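Local coordinates for putative alpha-L-fucosidase (Bacteroides thetaiotaomicron VPI-5482, PDB 3GZA), which probably hydrolyses alpha-L-fucosidic linkages, as a putative exported alpha-L-fucosidase of glycoside hydrolase family 29, at residues A[23-28]-A[312-317]; A[66-71]-A[121-126]; A[73-78]-A[176-181]; A[221-226]-A[269-274]. All coordinates share one frame; numbering follows the deposited sequence. Where two conformers were deposited one is given.

Contact 1 of 4, residues A[23-28]-A[312-317]; sequences GAVFHY and TLILGL. With EDO (1,2-ethanediol), chain D.
Gly23, Val25, Leu313, Leu315 and Leu317 are laced together by backbone hydrogen bonds between two parallel strands, whose axes, over these short segments, run at 32° to each other. Gly23 N donates to Leu313 O at 2.8 Å, and Leu315 N reaches back to Gly23 O. The ladder repeats one step further on, where Val25 N bonds to Leu315 O and Leu317 N to Val25 O (2.8 Å), so that both the N-H and the C=O of Val25 are used by the partner strand. Beyond it, His27 N makes only a weak, long hydrogen bond to Leu317 O (3.5 Å). CA-H groups of Ala24 and Ile314 add close approaches to the carbonyl oxygens of Leu315 and Gly23.

Strand 22-26 also pairs with strand 75-79, and strand 312-317 with strand 264-273, so this is the seam where the first and last strands of the TIM barrel join and shut the ring.

Apolar contacts divide between the two faces. On the face of Val25 and Ile314, Val25 CG1 lies 3.8 Å from Ile314 CG2, the two side chains crossing obliquely. On the other face, toward helix 327-344, Phe26 and Leu317 run side by side in the same direction, each with CG anti to its carbonyl carbon (chi1 -64° and -55°); Leu317 CD1 touches both Phe26 CZ (3.8 Å) and Ala24 CB.

Polar contacts gather at His27. Water 1 donates to Leu317 O and is 2.7 Å from His27 ND1, while His27 NE2 is hydrogen-bonded to O1 of the ethanediol at 2.7 Å.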
loop_
_atom_site.group_PDB
_atom_site.type_symbol
_atom_site.label_atom_id
_atom_site.label_comp_id
_atom_site.label_asym_id
_atom_site.label_seq_id
_atom_site.Cartn_x
_atom_site.Cartn_y
_atom_site.Cartn_z
ATOM N N GLY A 23 26.216 2.356 20.436
ATOM C CA GLY A 23 24.776 2.447 20.227
ATOM C C GLY A 23 24.216 1.131 19.740
ATOM O O GLY A 23 24.967 0.194 19.503
ATOM N N ALA A 24 22.894 1.082 19.577
ATOM C CA ALA A 24 22.226 -0.107 19.089
ATOM C C ALA A 24 21.276 0.224 17.952
ATOM O O ALA A 24 20.657 1.297 17.923
ATOM C CB ALA A 24 21.424 -0.777 20.219
ATOM N N VAL A 25 21.145 -0.705 17.018
ATOM C CA VAL A 25 20.128 -0.624 15.956
ATOM C C VAL A 25 19.219 -1.894 16.143
ATOM O O VAL A 25 19.681 -3.026 16.346
ATOM C CB VAL A 25 20.690 -0.508 14.524
ATOM C CG1 VAL A 25 21.521 -1.746 14.152
ATOM C CG2 VAL A 25 19.534 -0.234 13.525
ATOM N N PHE A 26 17.907 -1.678 16.106
ATOM C CA PHE A 26 16.902 -2.695 16.245
ATOM C C PHE A 26 16.208 -2.868 14.905
ATOM O O PHE A 26 15.590 -1.905 14.436
ATOM C CB PHE A 26 15.841 -2.298 17.299
ATOM C CG PHE A 26 16.377 -2.154 18.703
ATOM C CD1 PHE A 26 17.011 -0.971 19.095
ATOM C CD2 PHE A 26 16.327 -3.208 19.580
ATOM C CE1 PHE A 26 17.526 -0.878 20.405
ATOM C CE2 PHE A 26 16.794 -3.079 20.849
ATOM C CZ PHE A 26 17.413 -1.903 21.258
ATOM N N HIS A 27 16.392 -4.025 14.272
ATOM C CA HIS A 27 15.725 -4.372 13.029
ATOM C C HIS A 27 14.431 -5.128 13.327
ATOM O O HIS A 27 14.432 -6.085 14.104
ATOM C CB HIS A 27 16.622 -5.225 12.131
ATOM C CG HIS A 27 17.740 -4.470 11.481
ATOM N ND1 HIS A 27 18.876 -4.054 12.153
ATOM C CD2 HIS A 27 17.886 -4.061 10.209
ATOM C CE1 HIS A 27 19.668 -3.417 11.302
ATOM N NE2 HIS A 27 19.092 -3.414 10.112
ATOM N N TYR A 28 13.318 -4.698 12.722
ATOM C CA TYR A 28 12.032 -5.318 12.929
ATOM C C TYR A 28 11.202 -5.054 11.675
ATOM O O TYR A 28 11.160 -3.912 11.206
ATOM C CB TYR A 28 11.407 -4.710 14.179
ATOM C CG TYR A 28 10.485 -5.574 15.010
ATOM C CD1 TYR A 28 10.901 -6.823 15.392
ATOM C CD2 TYR A 28 9.282 -5.088 15.463
ATOM C CE1 TYR A 28 10.123 -7.595 16.224
ATOM C CE2 TYR A 28 8.484 -5.851 16.278
ATOM C CZ TYR A 28 8.937 -7.067 16.682
ATOM O OH TYR A 28 8.204 -7.842 17.544
ATOM N N THR A 312 32.816 4.683 16.719
ATOM C CA THR A 312 31.640 4.393 17.490
ATOM C C THR A 312 31.045 3.093 16.963
ATOM O O THR A 312 30.878 2.898 15.753
ATOM C CB THR A 312 30.675 5.561 17.502
ATOM O OG1 THR A 312 31.253 6.577 18.360
ATOM C CG2 THR A 312 29.264 5.142 18.016
ATOM N N LEU A 313 30.698 2.202 17.881
ATOM C CA LEU A 313 30.241 0.854 17.588
ATOM C C LEU A 313 28.731 0.759 17.702
ATOM O O LEU A 313 28.145 1.170 18.729
ATOM C CB LEU A 313 30.882 -0.095 18.588
ATOM C CG LEU A 313 30.430 -1.559 18.625
ATOM C CD1 LEU A 313 30.772 -2.278 17.282
ATOM C CD2 LEU A 313 31.023 -2.354 19.831
ATOM N N ILE A 314 28.101 0.165 16.686
ATOM C CA ILE A 314 26.684 -0.064 16.678
ATOM C C ILE A 314 26.381 -1.567 16.724
ATOM O O ILE A 314 26.811 -2.295 15.850
ATOM C CB ILE A 314 25.963 0.579 15.465
ATOM C CG1 ILE A 314 26.273 2.094 15.451
ATOM C CG2 ILE A 314 24.437 0.287 15.540
ATOM C CD1 ILE A 314 25.582 2.879 14.261
ATOM N N LEU A 315 25.659 -1.997 17.745
ATOM C CA LEU A 315 25.254 -3.368 17.848
ATOM C C LEU A 315 23.868 -3.612 17.266
ATOM O O LEU A 315 22.923 -2.884 17.607
ATOM C CB LEU A 315 25.244 -3.790 19.331
ATOM C CG LEU A 315 26.551 -3.738 20.136
ATOM C CD1 LEU A 315 26.264 -4.003 21.620
ATOM C CD2 LEU A 315 27.581 -4.729 19.578
ATOM N N GLY A 316 23.726 -4.657 16.459
ATOM C CA GLY A 316 22.419 -5.034 15.903
ATOM C C GLY A 316 21.683 -5.993 16.794
ATOM O O GLY A 316 22.088 -7.185 16.999
ATOM N N LEU A 317 20.597 -5.474 17.335
ATOM C CA LEU A 317 19.768 -6.234 18.258
ATOM C C LEU A 317 18.455 -6.634 17.588
ATOM O O LEU A 317 17.939 -5.954 16.707
ATOM C CB LEU A 317 19.523 -5.410 19.515
ATOM C CG LEU A 317 20.785 -4.908 20.223
ATOM C CD1 LEU A 317 20.428 -4.215 21.550
ATOM C CD2 LEU A 317 21.883 -6.026 20.379
HETATM C C1 EDO D . 21.850 -3.642 8.438
HETATM O O1 EDO D . 20.725 -2.876 7.993
HETATM C C2 EDO D . 22.838 -2.631 8.923
HETATM O O2 EDO D . 23.380 -1.980 7.792
HETATM O O HOH W 1 19.607 -5.538 14.337
#

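Contact 2 of 4, residues A[66-71]-A[121-126]; sequences QAAKAA and YGLQPG
Leu123 and Lys69 meet through aliphatic carbons at the inner side of this contact, where helix 61-69 packs against the turn that joins helix 110-121 to strand 124-129. Leu123 CD1 sits 3.8 Å from Lys69 CB and stays close to the next two carbons of the chain, so the methyl lies against the root of the lysine while the two side chains cross. Leu123 CD2 turns to Ala68 CB, at a looser 4.4 Å. Both Leu123 and Ala68 are buried, and Ala68 also touches Cys73.

Toward solvent the character changes. Gln66 lays its CG over the centre of the Tyr121 ring, a CH-pi contact of 3.7 Å to the centroid and only 12° off the ring normal; the amide plane follows, stacked at 16° to the ring. The Tyr121 side chain also touches Asp62 and Val65 of the same helix. Lys69 starts with CG anti to the backbone N (chi1 178°) and remains extended to its tip, passing Leu123 before NZ donates to Tyr121 O at 3.0 Å. The ammonium approaches this carbonyl tilted out of its plane.

Gly122, with positive phi, ends helix 110-121 in a Schellman motif, and the Tyr121 carbonyl that accepts from Lys69 belongs to that terminus. The C-terminal end of a helix is the negative pole of its dipole, so a lysine ammonium there probably interacts favourably with it, while the lysine methylenes contribute to the apolar side: one residue serves both halves of the interface.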
loop_
_atom_site.group_PDB
_atom_site.type_symbol
_atom_site.label_atom_id
_atom_site.label_comp_id
_atom_site.label_asym_id
_atom_site.label_seq_id
_atom_site.Cartn_x
_atom_site.Cartn_y
_atom_site.Cartn_z
ATOM N N GLN A 66 16.314 -0.812 27.751
ATOM C CA GLN A 66 17.090 -1.180 28.917
ATOM C C GLN A 66 18.121 -2.222 28.591
ATOM O O GLN A 66 19.202 -2.219 29.154
ATOM C CB GLN A 66 16.178 -1.743 30.009
ATOM C CG GLN A 66 15.338 -0.669 30.665
ATOM C CD GLN A 66 14.337 -1.231 31.629
ATOM O OE1 GLN A 66 13.347 -1.883 31.235
ATOM N NE2 GLN A 66 14.578 -0.985 32.895
ATOM N N ALA A 67 17.782 -3.132 27.688
ATOM C CA ALA A 67 18.716 -4.189 27.313
ATOM C C ALA A 67 19.959 -3.582 26.650
ATOM O O ALA A 67 21.077 -3.927 26.992
ATOM C CB ALA A 67 18.078 -5.203 26.365
ATOM N N ALA A 68 19.754 -2.618 25.760
ATOM C CA ALA A 68 20.863 -1.926 25.043
ATOM C C ALA A 68 21.684 -1.068 26.024
ATOM O O ALA A 68 22.916 -0.991 25.981
ATOM C CB ALA A 68 20.268 -1.085 23.959
ATOM N N LYS A 69 20.983 -0.382 26.910
ATOM C CA LYS A 69 21.634 0.456 27.862
ATOM C C LYS A 69 22.600 -0.328 28.716
ATOM O O LYS A 69 23.676 0.158 29.048
ATOM C CB LYS A 69 20.597 1.170 28.748
ATOM C CG LYS A 69 21.193 2.052 29.814
ATOM C CD LYS A 69 20.121 2.875 30.516
ATOM C CE LYS A 69 20.730 3.867 31.503
ATOM N NZ LYS A 69 19.705 4.608 32.279
ATOM N N ALA A 70 22.229 -1.561 29.044
ATOM C CA ALA A 70 23.085 -2.398 29.913
ATOM C C ALA A 70 24.436 -2.731 29.293
ATOM O O ALA A 70 25.360 -3.137 30.004
ATOM C CB ALA A 70 22.360 -3.680 30.318
ATOM N N ALA A 71 24.528 -2.616 27.969
ATOM C CA ALA A 71 25.791 -2.872 27.262
ATOM C C ALA A 71 26.701 -1.663 27.205
ATOM O O ALA A 71 27.877 -1.791 26.910
ATOM C CB ALA A 71 25.495 -3.413 25.855
ATOM N N TYR A 121 14.974 6.319 29.463
ATOM C CA TYR A 121 16.184 5.728 30.006
ATOM C C TYR A 121 17.445 6.481 29.655
ATOM O O TYR A 121 18.554 6.036 29.957
ATOM C CB TYR A 121 16.287 4.260 29.641
ATOM C CG TYR A 121 15.135 3.478 30.232
ATOM C CD1 TYR A 121 15.112 3.150 31.555
ATOM C CD2 TYR A 121 14.056 3.117 29.439
ATOM C CE1 TYR A 121 14.016 2.464 32.112
ATOM C CE2 TYR A 121 12.977 2.444 29.956
ATOM C CZ TYR A 121 12.951 2.114 31.263
ATOM O OH TYR A 121 11.867 1.426 31.772
ATOM N N GLY A 122 17.299 7.619 29.007
ATOM C CA GLY A 122 18.448 8.436 28.730
ATOM C C GLY A 122 19.278 8.054 27.534
ATOM O O GLY A 122 20.480 8.335 27.514
ATOM N N LEU A 123 18.692 7.342 26.573
ATOM C CA LEU A 123 19.371 7.027 25.325
ATOM C C LEU A 123 18.789 7.976 24.276
ATOM O O LEU A 123 17.627 8.376 24.357
ATOM C CB LEU A 123 19.233 5.576 24.896
ATOM C CG LEU A 123 20.271 4.587 25.455
ATOM C CD1 LEU A 123 20.131 4.485 26.970
ATOM C CD2 LEU A 123 20.138 3.251 24.752
ATOM N N GLN A 124 19.643 8.417 23.358
ATOM C CA GLN A 124 19.212 9.308 22.286
ATOM C C GLN A 124 18.626 8.460 21.157
ATOM O O GLN A 124 19.277 7.557 20.640
ATOM C CB GLN A 124 20.413 10.112 21.779
ATOM C CG GLN A 124 20.968 11.043 22.875
ATOM C CD GLN A 124 22.317 11.686 22.526
ATOM O OE1 GLN A 124 22.381 12.609 21.738
ATOM N NE2 GLN A 124 23.385 11.204 23.136
ATOM N N PRO A 125 17.389 8.759 20.743
ATOM C CA PRO A 125 16.764 7.975 19.689
ATOM C C PRO A 125 17.078 8.393 18.305
ATOM O O PRO A 125 17.104 9.578 18.043
ATOM C CB PRO A 125 15.247 8.219 19.921
ATOM C CG PRO A 125 15.188 9.520 20.537
ATOM C CD PRO A 125 16.443 9.744 21.311
ATOM N N GLY A 126 17.330 7.434 17.441
ATOM C CA GLY A 126 17.465 7.678 16.023
ATOM C C GLY A 126 16.502 6.799 15.239
ATOM O O GLY A 126 15.946 5.865 15.754
#

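Contact 3 of 4, residues A[73-78]-A[176-181]; sequences CKFAVL and LYMIWF
Phe75 and Tyr177 lead an apolar side-chain contact between strand 75-79 and the start of strand 178-181 with the residue before it. The two strands are not direct neighbours: strand 124-129 runs between them, and the short axes are 8.6 Å apart. The rings form an offset stack with centroids separated by 4.3 Å and planes at 15°. The offset sets Phe75 CB, rather than its ring, over the centre of the tyrosine face, 3.7 Å from the centroid, while Tyr177 CE2 lies over the rim of the phenylalanine. The Tyr177 hydroxyl is hydrogen-bonded to Lys16 O.

Met178, a selenomethionine, fills in beside the stack. Its CE touches Phe75 CE2 at 3.7 Å and also reaches the in-plane edge of Tyr177, because the chain bends at chi3. Its selenium is 3.9 Å from Val77 CG2, the two side chains crossing at about a right angle. Further along, Val77 CG1 makes a longer approach to Trp180 CE3 (4.4 Å).

Residues of helix 15-20 touch the stack, whereas Trp180 binds a buffer molecule through NE1. Such inward-pointing side chains meeting across an intervening strand form the core of a TIM barrel.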
loop_
_atom_site.group_PDB
_atom_site.type_symbol
_atom_site.label_atom_id
_atom_site.label_comp_id
_atom_site.label_asym_id
_atom_site.label_seq_id
_atom_site.Cartn_x
_atom_site.Cartn_y
_atom_site.Cartn_z
ATOM N N CYS A 73 25.278 1.204 25.537
ATOM C CA CYS A 73 24.718 1.983 24.417
ATOM C C CYS A 73 24.152 3.313 24.900
ATOM O O CYS A 73 23.478 3.374 25.948
ATOM C CB CYS A 73 23.596 1.191 23.731
ATOM S SG CYS A 73 24.246 -0.353 23.054
ATOM N N LYS A 74 24.489 4.377 24.160
ATOM C CA LYS A 74 24.061 5.737 24.475
ATOM C C LYS A 74 22.995 6.245 23.509
ATOM O O LYS A 74 22.415 7.326 23.725
ATOM C CB LYS A 74 25.256 6.707 24.572
ATOM C CG LYS A 74 26.257 6.313 25.635
ATOM C CD LYS A 74 25.645 6.321 27.024
ATOM C CE LYS A 74 26.683 5.961 28.090
ATOM N NZ LYS A 74 27.791 6.913 28.096
ATOM N N PHE A 75 22.854 5.546 22.386
ATOM C CA PHE A 75 21.834 5.877 21.396
ATOM C C PHE A 75 21.233 4.588 20.912
ATOM O O PHE A 75 21.850 3.509 21.041
ATOM C CB PHE A 75 22.366 6.719 20.235
ATOM C CG PHE A 75 23.392 6.035 19.410
ATOM C CD1 PHE A 75 24.738 6.242 19.684
ATOM C CD2 PHE A 75 23.062 5.338 18.277
ATOM C CE1 PHE A 75 25.708 5.661 18.914
ATOM C CE2 PHE A 75 24.019 4.758 17.496
ATOM C CZ PHE A 75 25.373 4.957 17.797
ATOM N N ALA A 76 20.015 4.664 20.380
ATOM C CA ALA A 76 19.303 3.447 19.907
ATOM C C ALA A 76 18.475 3.887 18.693
ATOM O O ALA A 76 17.857 4.937 18.709
ATOM C CB ALA A 76 18.403 2.829 21.013
ATOM N N VAL A 77 18.510 3.055 17.671
ATOM C CA VAL A 77 17.878 3.314 16.376
ATOM C C VAL A 77 16.931 2.185 16.033
ATOM O O VAL A 77 17.246 1.020 16.233
ATOM C CB VAL A 77 18.993 3.431 15.299
ATOM C CG1 VAL A 77 18.438 3.734 13.892
ATOM C CG2 VAL A 77 20.055 4.486 15.699
ATOM N N LEU A 78 15.769 2.523 15.468
ATOM C CA LEU A 78 14.787 1.556 15.018
ATOM C C LEU A 78 14.510 1.665 13.540
ATOM O O LEU A 78 14.431 2.758 13.015
ATOM C CB LEU A 78 13.445 1.820 15.746
ATOM C CG LEU A 78 12.250 0.975 15.312
ATOM C CD1 LEU A 78 12.474 -0.550 15.511
ATOM C CD2 LEU A 78 10.905 1.413 16.004
ATOM N N LEU A 176 16.060 13.959 16.987
ATOM C CA LEU A 176 16.657 12.671 16.705
ATOM C C LEU A 176 18.200 12.719 16.656
ATOM O O LEU A 176 18.814 13.736 16.331
ATOM C CB LEU A 176 16.179 12.175 15.343
ATOM C CG LEU A 176 14.659 12.047 15.194
ATOM C CD1 LEU A 176 14.262 11.717 13.758
ATOM C CD2 LEU A 176 14.119 11.048 16.202
ATOM N N TYR A 177 18.765 11.575 16.990
ATOM C CA TYR A 177 20.206 11.400 17.034
ATOM C C TYR A 177 20.761 11.261 15.640
ATOM O O TYR A 177 21.772 11.868 15.325
ATOM C CB TYR A 177 20.517 10.157 17.885
ATOM C CG TYR A 177 21.994 9.923 18.084
ATOM C CD1 TYR A 177 22.702 10.598 19.058
ATOM C CD2 TYR A 177 22.678 8.941 17.344
ATOM C CE1 TYR A 177 24.072 10.370 19.254
ATOM C CE2 TYR A 177 24.051 8.754 17.525
ATOM C CZ TYR A 177 24.728 9.425 18.511
ATOM O OH TYR A 177 26.076 9.178 18.710
HETATM N N MSE A 178 20.131 10.392 14.857
HETATM C CA MSE A 178 20.513 10.222 13.473
HETATM C C MSE A 178 19.296 9.780 12.690
HETATM O O MSE A 178 18.297 9.296 13.280
HETATM C CB MSE A 178 21.553 9.085 13.309
HETATM C CG MSE A 178 21.090 7.708 13.586
HETATM SE SE MSE A 178 22.283 6.334 13.032
HETATM C CE MSE A 178 23.688 6.584 14.338
ATOM N N ILE A 179 19.410 9.971 11.378
ATOM C CA ILE A 179 18.536 9.365 10.366
ATOM C C ILE A 179 19.524 8.529 9.553
ATOM O O ILE A 179 20.502 9.076 9.032
ATOM C CB ILE A 179 17.805 10.319 9.424
ATOM C CG1 ILE A 179 16.700 11.092 10.180
ATOM C CG2 ILE A 179 17.241 9.534 8.214
ATOM C CD1 ILE A 179 15.536 10.273 10.737
ATOM N N TRP A 180 19.273 7.221 9.494
ATOM C CA TRP A 180 20.092 6.241 8.805
ATOM C C TRP A 180 19.273 5.640 7.688
ATOM O O TRP A 180 18.272 4.983 7.927
ATOM C CB TRP A 180 20.465 5.128 9.778
ATOM C CG TRP A 180 21.338 3.976 9.301
ATOM C CD1 TRP A 180 21.632 3.603 8.008
ATOM C CD2 TRP A 180 21.960 2.993 10.141
ATOM N NE1 TRP A 180 22.436 2.506 7.998
ATOM C CE2 TRP A 180 22.652 2.102 9.294
ATOM C CE3 TRP A 180 22.018 2.799 11.528
ATOM C CZ2 TRP A 180 23.366 1.026 9.781
ATOM C CZ3 TRP A 180 22.740 1.725 12.011
ATOM C CH2 TRP A 180 23.357 0.822 11.142
ATOM N N PHE A 181 19.705 5.855 6.465
ATOM C CA PHE A 181 19.053 5.273 5.306
ATOM C C PHE A 181 19.763 3.997 4.904
ATOM O O PHE A 181 21.009 3.979 4.830
ATOM C CB PHE A 181 19.086 6.240 4.151
ATOM C CG PHE A 181 18.245 7.467 4.375
ATOM C CD1 PHE A 181 16.896 7.410 4.124
ATOM C CD2 PHE A 181 18.800 8.677 4.729
ATOM C CE1 PHE A 181 16.079 8.534 4.292
ATOM C CE2 PHE A 181 17.963 9.808 4.938
ATOM C CZ PHE A 181 16.612 9.702 4.713
#

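Contact 4 of 4, residues A[221-226]-A[269-274]; sequences GSETGT and MADTPL
Gly225 and Asp271 stand where the loop 221-226 comes closest to strand 264-273: Gly225 N donates to Asp271 O at 2.9 Å, a weak bond bent to 127° at the hydrogen. The same carbonyl oxygen also receives the CA of Glu223, at 3.1 Å. Around this point the strand offers small groups. Ala270 CB packs on Gly225 C (3.8 Å) and on Thr226 N, and Thr272 CG2 lies 3.8 Å from Gly225 CA, where the loop turns with positive phi. From the loop, Glu223 CG comes within 3.6 Å of Asp271 OD1.

Two waters make up the next shell. Water 2 sits between loop and strand, accepting from Asp271 N at 3.0 Å and weakly from Gly225 N; it is within hydrogen-bonding distance of Ser222 O, among more acceptors than it has protons for. Water 3 bridges the carboxylates, donating to Glu223 OE2 and to Asp271 OD2 (2.6 Å), groups whose planes stand 89° apart.

Further out, these side chains are steadied by others. Trp219 NE1 is hydrogen-bonded to Asp271 OD1, His281 and Trp283 both bind Glu223 OE1, and a buffer molecule is bound to Glu223 OE2, consistent with a sugar-binding pocket at the C-terminal end of the barrel strands. Within the strand, Thr272 OG1 donates to Pro273 O at 2.9 Å.

Strand 264-273 is flanked by strand 312-317 through Ala270 and Thr272, and by strand 218-219 through Met269, while Leu274 just beyond it reaches helix 327-344.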
loop_
_atom_site.group_PDB
_atom_site.type_symbol
_atom_site.label_atom_id
_atom_site.label_comp_id
_atom_site.label_asym_id
_atom_site.label_seq_id
_atom_site.Cartn_x
_atom_site.Cartn_y
_atom_site.Cartn_z
ATOM N N GLY A 221 33.640 -0.188 6.673
ATOM C CA GLY A 221 34.144 -1.188 5.704
ATOM C C GLY A 221 33.867 -2.661 5.969
ATOM O O GLY A 221 34.325 -3.505 5.176
ATOM N N SER A 222 33.218 -3.005 7.088
ATOM C CA SER A 222 32.868 -4.389 7.370
ATOM C C SER A 222 31.773 -4.366 8.423
ATOM O O SER A 222 31.484 -3.327 9.010
ATOM C CB SER A 222 34.049 -5.165 7.911
ATOM O OG SER A 222 34.358 -4.777 9.254
ATOM N N GLU A 223 31.109 -5.508 8.627
ATOM C CA GLU A 223 30.142 -5.685 9.707
ATOM C C GLU A 223 30.755 -6.615 10.777
ATOM O O GLU A 223 30.054 -7.402 11.406
ATOM C CB GLU A 223 28.833 -6.238 9.189
ATOM C CG GLU A 223 28.174 -5.289 8.193
ATOM C CD GLU A 223 26.788 -5.726 7.749
ATOM O OE1 GLU A 223 26.402 -6.886 8.005
ATOM O OE2 GLU A 223 26.067 -4.907 7.137
ATOM N N THR A 224 32.047 -6.444 11.034
ATOM C CA THR A 224 32.774 -7.217 12.041
ATOM C C THR A 224 32.762 -6.544 13.400
ATOM O O THR A 224 33.267 -7.123 14.358
ATOM C CB THR A 224 34.253 -7.369 11.665
ATOM O OG1 THR A 224 34.840 -6.080 11.562
ATOM C CG2 THR A 224 34.415 -8.182 10.331
ATOM N N GLY A 225 32.212 -5.340 13.489
ATOM C CA GLY A 225 32.228 -4.568 14.718
ATOM C C GLY A 225 33.602 -4.017 15.033
ATOM O O GLY A 225 33.893 -3.701 16.191
ATOM N N THR A 226 34.433 -3.874 13.997
ATOM C CA THR A 226 35.787 -3.322 14.127
ATOM C C THR A 226 36.054 -2.388 12.978
ATOM O O THR A 226 35.314 -2.357 11.996
ATOM C CB THR A 226 36.889 -4.396 14.079
ATOM O OG1 THR A 226 37.031 -4.937 12.736
ATOM C CG2 THR A 226 36.622 -5.502 15.053
HETATM N N MSE A 269 32.331 4.551 11.751
HETATM C CA MSE A 269 31.299 3.749 12.380
HETATM C C MSE A 269 31.673 2.276 12.204
HETATM O O MSE A 269 32.113 1.861 11.149
HETATM C CB MSE A 269 29.961 3.983 11.705
HETATM C CG MSE A 269 28.874 3.269 12.294
HETATM SE SE MSE A 269 28.374 1.608 11.366
HETATM C CE MSE A 269 27.290 2.423 10.012
ATOM N N ALA A 270 31.568 1.499 13.283
ATOM C CA ALA A 270 31.726 0.037 13.246
ATOM C C ALA A 270 30.374 -0.545 13.574
ATOM O O ALA A 270 29.587 0.062 14.316
ATOM C CB ALA A 270 32.766 -0.436 14.275
ATOM N N ASP A 271 30.035 -1.700 12.988
ATOM C CA ASP A 271 28.768 -2.318 13.317
ATOM C C ASP A 271 28.841 -3.832 13.196
ATOM O O ASP A 271 29.698 -4.350 12.474
ATOM C CB ASP A 271 27.563 -1.734 12.540
ATOM C CG ASP A 271 27.564 -1.983 11.037
ATOM O OD1 ASP A 271 28.525 -2.460 10.418
ATOM O OD2 ASP A 271 26.503 -1.628 10.426
ATOM N N THR A 272 27.941 -4.484 13.923
ATOM C CA THR A 272 27.848 -5.933 13.865
ATOM C C THR A 272 26.540 -6.374 14.481
ATOM O O THR A 272 26.063 -5.786 15.411
ATOM C CB THR A 272 28.992 -6.626 14.642
ATOM O OG1 THR A 272 28.860 -8.066 14.571
ATOM C CG2 THR A 272 29.052 -6.206 16.136
ATOM N N PRO A 273 25.965 -7.421 13.914
ATOM C CA PRO A 273 24.851 -8.028 14.638
ATOM C C PRO A 273 25.402 -8.642 15.931
ATOM O O PRO A 273 26.562 -9.060 15.967
ATOM C CB PRO A 273 24.412 -9.179 13.737
ATOM C CG PRO A 273 25.332 -9.298 12.696
ATOM C CD PRO A 273 26.269 -8.130 12.653
ATOM N N LEU A 274 24.590 -8.659 16.991
ATOM C CA LEU A 274 24.952 -9.432 18.179
ATOM C C LEU A 274 24.952 -10.935 17.859
ATOM O O LEU A 274 25.795 -11.680 18.354
ATOM C CB LEU A 274 23.973 -9.126 19.302
ATOM C CG LEU A 274 24.146 -9.926 20.578
ATOM C CD1 LEU A 274 25.567 -9.732 21.215
ATOM C CD2 LEU A 274 23.013 -9.592 21.599
HETATM O O HOH W 2 32.480 -2.863 11.626
HETATM O O HOH W 3 26.157 -2.201 7.935
#

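How the contacts relate
Contact 1 opens with the first barrel strand, at 23-28, and is closed only when 312-317 returns to it, so the other three contacts all fall within its span. Contact 2 starts next, on helix 61-69, and contact 3 follows on strand 75-79; contact 2 closes at 121-126 before contact 3 does at 176-181, so these two cross. Contact 4 comes later, opening in loop 221-226 and closing at 269-274, in series with both. Contact 1 seals the barrel, contact 2 ties helix 61-69 to the turn leading into strand 124-129, contact 3 fills the interior, and contact 4 holds a loop beside strand 264-273. Ala68 packs on Ala24, joining contacts 1 and 2.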